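Local coordinates for propionate kinase (Francisella tularensis subsp. tularensis, PDB 3KHY), which probably transfers phosphate from ATP to acetate or propionate, forming the acyl phosphate and ADP, as a magnesium-dependent homodimeric kinase, at residues I168-A173 with I216-G221. Sequence-based numbering, arbitrary orientation.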
ATOM      1  N   ILE A 168      -7.789  14.749   2.467  1.00 18.01           N
ATOM      2  CA  ILE A 168      -6.859  13.718   2.041  1.00 14.43           C
ATOM      3  C   ILE A 168      -7.319  12.374   2.582  1.00 18.38           C
ATOM      4  O   ILE A 168      -7.344  12.157   3.801  1.00 16.96           O
ATOM      5  CB  ILE A 168      -5.418  14.010   2.508  1.00 19.35           C
ATOM      6  CG1 ILE A 168      -4.951  15.355   1.945  1.00 23.99           C
ATOM      7  CG2 ILE A 168      -4.478  12.884   2.092  1.00 16.36           C
ATOM      8  CD1 ILE A 168      -3.644  15.848   2.537  1.00 23.25           C
ATOM      9  N   ARG A 169      -7.689  11.489   1.663  1.00 17.26           N
ATOM     10  CA  ARG A 169      -8.186  10.139   1.983  1.00 12.99           C
ATOM     11  C   ARG A 169      -8.184   9.347   0.679  1.00 16.65           C
ATOM     12  O   ARG A 169      -7.926   9.899  -0.390  1.00 13.83           O
ATOM     13  CB  ARG A 169      -9.622  10.192   2.524  1.00 14.71           C
ATOM     14  CG  ARG A 169     -10.601  10.751   1.483  1.00 15.15           C
ATOM     15  CD  ARG A 169     -11.950  11.195   2.037  1.00 23.53           C
ATOM     16  NE  ARG A 169     -12.807  10.099   2.488  1.00 30.50           N
ATOM     17  CZ  ARG A 169     -13.206   9.933   3.750  1.00 36.35           C
ATOM     18  NH1 ARG A 169     -12.805  10.793   4.680  1.00 40.05           N
ATOM     19  NH2 ARG A 169     -14.000   8.907   4.089  1.00 29.75           N
ATOM     20  N   LYS A 170      -8.466   8.053   0.770  1.00 14.13           N
ATOM     21  CA  LYS A 170      -8.635   7.245  -0.418  1.00 15.84           C
ATOM     22  C   LYS A 170      -9.979   7.560  -1.080  1.00 15.09           C
ATOM     23  O   LYS A 170     -11.019   7.522  -0.414  1.00 15.57           O
ATOM     24  CB  LYS A 170      -8.586   5.764  -0.043  1.00 13.11           C
ATOM     25  CG  LYS A 170      -8.904   4.828  -1.224  1.00 14.74           C
ATOM     26  CD  LYS A 170      -8.795   3.376  -0.789  1.00 16.35           C
ATOM     27  CE  LYS A 170      -7.334   2.949  -0.845  1.00 22.28           C
ATOM     28  NZ  LYS A 170      -7.164   1.503  -0.695  1.00 34.20           N
ATOM     29  N   TYR A 171      -9.951   7.885  -2.373  1.00 15.73           N
ATOM     30  CA  TYR A 171     -11.173   8.024  -3.180  1.00 17.60           C
ATOM     31  C   TYR A 171     -11.325   6.903  -4.204  1.00 18.67           C
ATOM     32  O   TYR A 171     -12.440   6.547  -4.576  1.00 15.34           O
ATOM     33  CB  TYR A 171     -11.190   9.364  -3.932  1.00 16.17           C
ATOM     34  CG  TYR A 171     -11.265  10.544  -3.008  1.00 15.41           C
ATOM     35  CD1 TYR A 171     -12.478  10.960  -2.484  1.00 18.65           C
ATOM     36  CD2 TYR A 171     -10.120  11.231  -2.634  1.00 13.86           C
ATOM     37  CE1 TYR A 171     -12.554  12.038  -1.604  1.00 21.58           C
ATOM     38  CE2 TYR A 171     -10.188  12.309  -1.765  1.00 14.35           C
ATOM     39  CZ  TYR A 171     -11.407  12.708  -1.255  1.00 17.52           C
ATOM     40  OH  TYR A 171     -11.471  13.782  -0.381  1.00 19.87           O
ATOM     41  N   GLY A 172     -10.209   6.367  -4.682  1.00 16.23           N
ATOM     42  CA  GLY A 172     -10.254   5.376  -5.746  1.00 14.39           C
ATOM     43  C   GLY A 172     -10.629   6.007  -7.076  1.00 19.22           C
ATOM     44  O   GLY A 172     -10.803   7.230  -7.156  1.00 16.06           O
ATOM     45  N   ALA A 173     -10.719   5.187  -8.126  1.00 13.47           N
ATOM     46  CA  ALA A 173     -11.208   5.645  -9.428  1.00 16.39           C
ATOM     47  C   ALA A 173     -11.666   4.442 -10.254  1.00 17.88           C
ATOM     48  O   ALA A 173     -11.902   3.371  -9.689  1.00 16.29           O
ATOM     49  CB  ALA A 173     -10.139   6.488 -10.166  1.00 14.74           C
ATOM     50  N   ILE A 216     -16.684  -1.512  -1.221  1.00 13.84           N
ATOM     51  CA  ILE A 216     -16.279  -1.456   0.175  1.00 12.83           C
ATOM     52  C   ILE A 216     -14.783  -1.161   0.313  1.00 14.87           C
ATOM     53  O   ILE A 216     -14.334  -0.698   1.355  1.00 14.52           O
ATOM     54  CB  ILE A 216     -16.647  -2.763   0.928  1.00 13.06           C
ATOM     55  CG1 ILE A 216     -16.504  -2.587   2.438  1.00 17.66           C
ATOM     56  CG2 ILE A 216     -15.784  -3.940   0.461  1.00 14.23           C
ATOM     57  CD1 ILE A 216     -17.089  -3.763   3.225  1.00 21.95           C
ATOM     58  N   ASP A 217     -14.010  -1.432  -0.742  1.00 11.48           N
ATOM     59  CA  ASP A 217     -12.566  -1.157  -0.717  1.00 13.83           C
ATOM     60  C   ASP A 217     -12.098  -1.132  -2.167  1.00 12.21           C
ATOM     61  O   ASP A 217     -12.702  -1.760  -3.023  1.00 12.86           O
ATOM     62  CB  ASP A 217     -11.842  -2.245   0.085  1.00 11.65           C
ATOM     63  CG  ASP A 217     -10.454  -1.814   0.595  1.00 13.39           C
ATOM     64  OD1 ASP A 217      -9.930  -0.741   0.213  1.00 11.13           O
ATOM     65  OD2 ASP A 217      -9.874  -2.595   1.376  1.00 14.05           O
ATOM     66  N   THR A 218     -11.036  -0.390  -2.445  1.00 10.60           N
ATOM     67  CA  THR A 218     -10.522  -0.302  -3.797  1.00 13.36           C
ATOM     68  C   THR A 218      -9.068   0.123  -3.744  1.00 13.67           C
ATOM     69  O   THR A 218      -8.606   0.679  -2.731  1.00 11.71           O
ATOM     70  CB  THR A 218     -11.359   0.685  -4.632  1.00 13.19           C
ATOM     71  OG1 THR A 218     -11.007   0.564  -5.999  1.00 14.06           O
ATOM     72  CG2 THR A 218     -11.131   2.123  -4.153  1.00 15.17           C
ATOM     73  N   SER A 219      -8.348  -0.118  -4.836  1.00 13.74           N
ATOM     74  CA  SER A 219      -6.883  -0.045  -4.814  1.00 14.50           C
ATOM     75  C   SER A 219      -6.266   1.329  -5.119  1.00 10.88           C
ATOM     76  O   SER A 219      -5.174   1.636  -4.633  1.00 11.95           O
ATOM     77  CB  SER A 219      -6.281  -1.126  -5.716  1.00  9.87           C
ATOM     78  OG  SER A 219      -6.567  -0.867  -7.075  1.00 13.11           O
HETATM   79  N   MSE A 220      -6.941   2.157  -5.920  1.00  9.99           N
HETATM   80  CA  MSE A 220      -6.425   3.518  -6.162  1.00 15.12           C
HETATM   81  C   MSE A 220      -6.625   4.390  -4.921  1.00 15.55           C
HETATM   82  O   MSE A 220      -7.330   3.997  -4.010  1.00 14.54           O
HETATM   83  CB  MSE A 220      -7.050   4.146  -7.407  1.00  9.40           C
HETATM   84  CG  MSE A 220      -6.459   3.580  -8.698  1.00  9.99           C
HETATM   85 SE   MSE A 220      -7.533   4.020 -10.255  0.90 20.85          SE
HETATM   86  CE  MSE A 220      -6.233   3.562 -11.652  1.00 12.58           C
ATOM     87  N   GLY A 221      -5.996   5.558  -4.858  1.00 12.84           N
ATOM     88  CA  GLY A 221      -5.983   6.280  -3.594  1.00 15.45           C
ATOM     89  C   GLY A 221      -6.625   7.642  -3.690  1.00 15.36           C
ATOM     90  O   GLY A 221      -7.769   7.774  -4.137  1.00 19.48           O
TER
HETATM   91  O   HOH W   1      -8.090   0.441   2.246  1.00 30.33           O
HETATM   92  O   HOH W   2      -9.801   2.361  -7.617  1.00 12.46           O
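D217 meets K170 through a long salt bridge, OD1 lying 3.7 Å from K170 NZ, and a water bridges the pair by donating to OD1 and accepting from NZ. The two side chains cross at about a right angle. The other carboxylate oxygen of D217, OD2, forms a salt bridge with K302 of the second subunit and a hydrogen bond with Y310 OH of its own chain. At T218 the backbone takes over: its carbonyl O receives K170 NZ at 2.6 Å, the amine approaching nearly in line with the C=O bond. A bend at chi3 (-83°) turns CE of the lysine out of an otherwise extended chain, and CE lies against this same oxygen. T218 CG2 packs on G172 CA (3.7 Å), while OG1, hydrogen-bonded to T208 OG1 and I207 O, also shares a second water with A173 N. T218 ends strand 214-218, an outermost strand of the five-stranded sheet within this chain, in this member of the acetokinase family, of the actin-like ATPase clan; residues 168-173 belong to the loop leading into helix 175-188. Beyond S219, selenomethionine M220 runs extended past CG and rests SE on A173 CB (3.6 Å), close to H174 and R233, the predicted transition-state stabilisers. The buried carbonyl O of M220 has no hydrogen-bonding partner in the model and lies 3.3 Å from K170 CG. G221 O grips two successive amides, Y171 N at 2.8 Å from above the carbonyl plane and G172 N at 2.9 Å in that plane, on a lone pair.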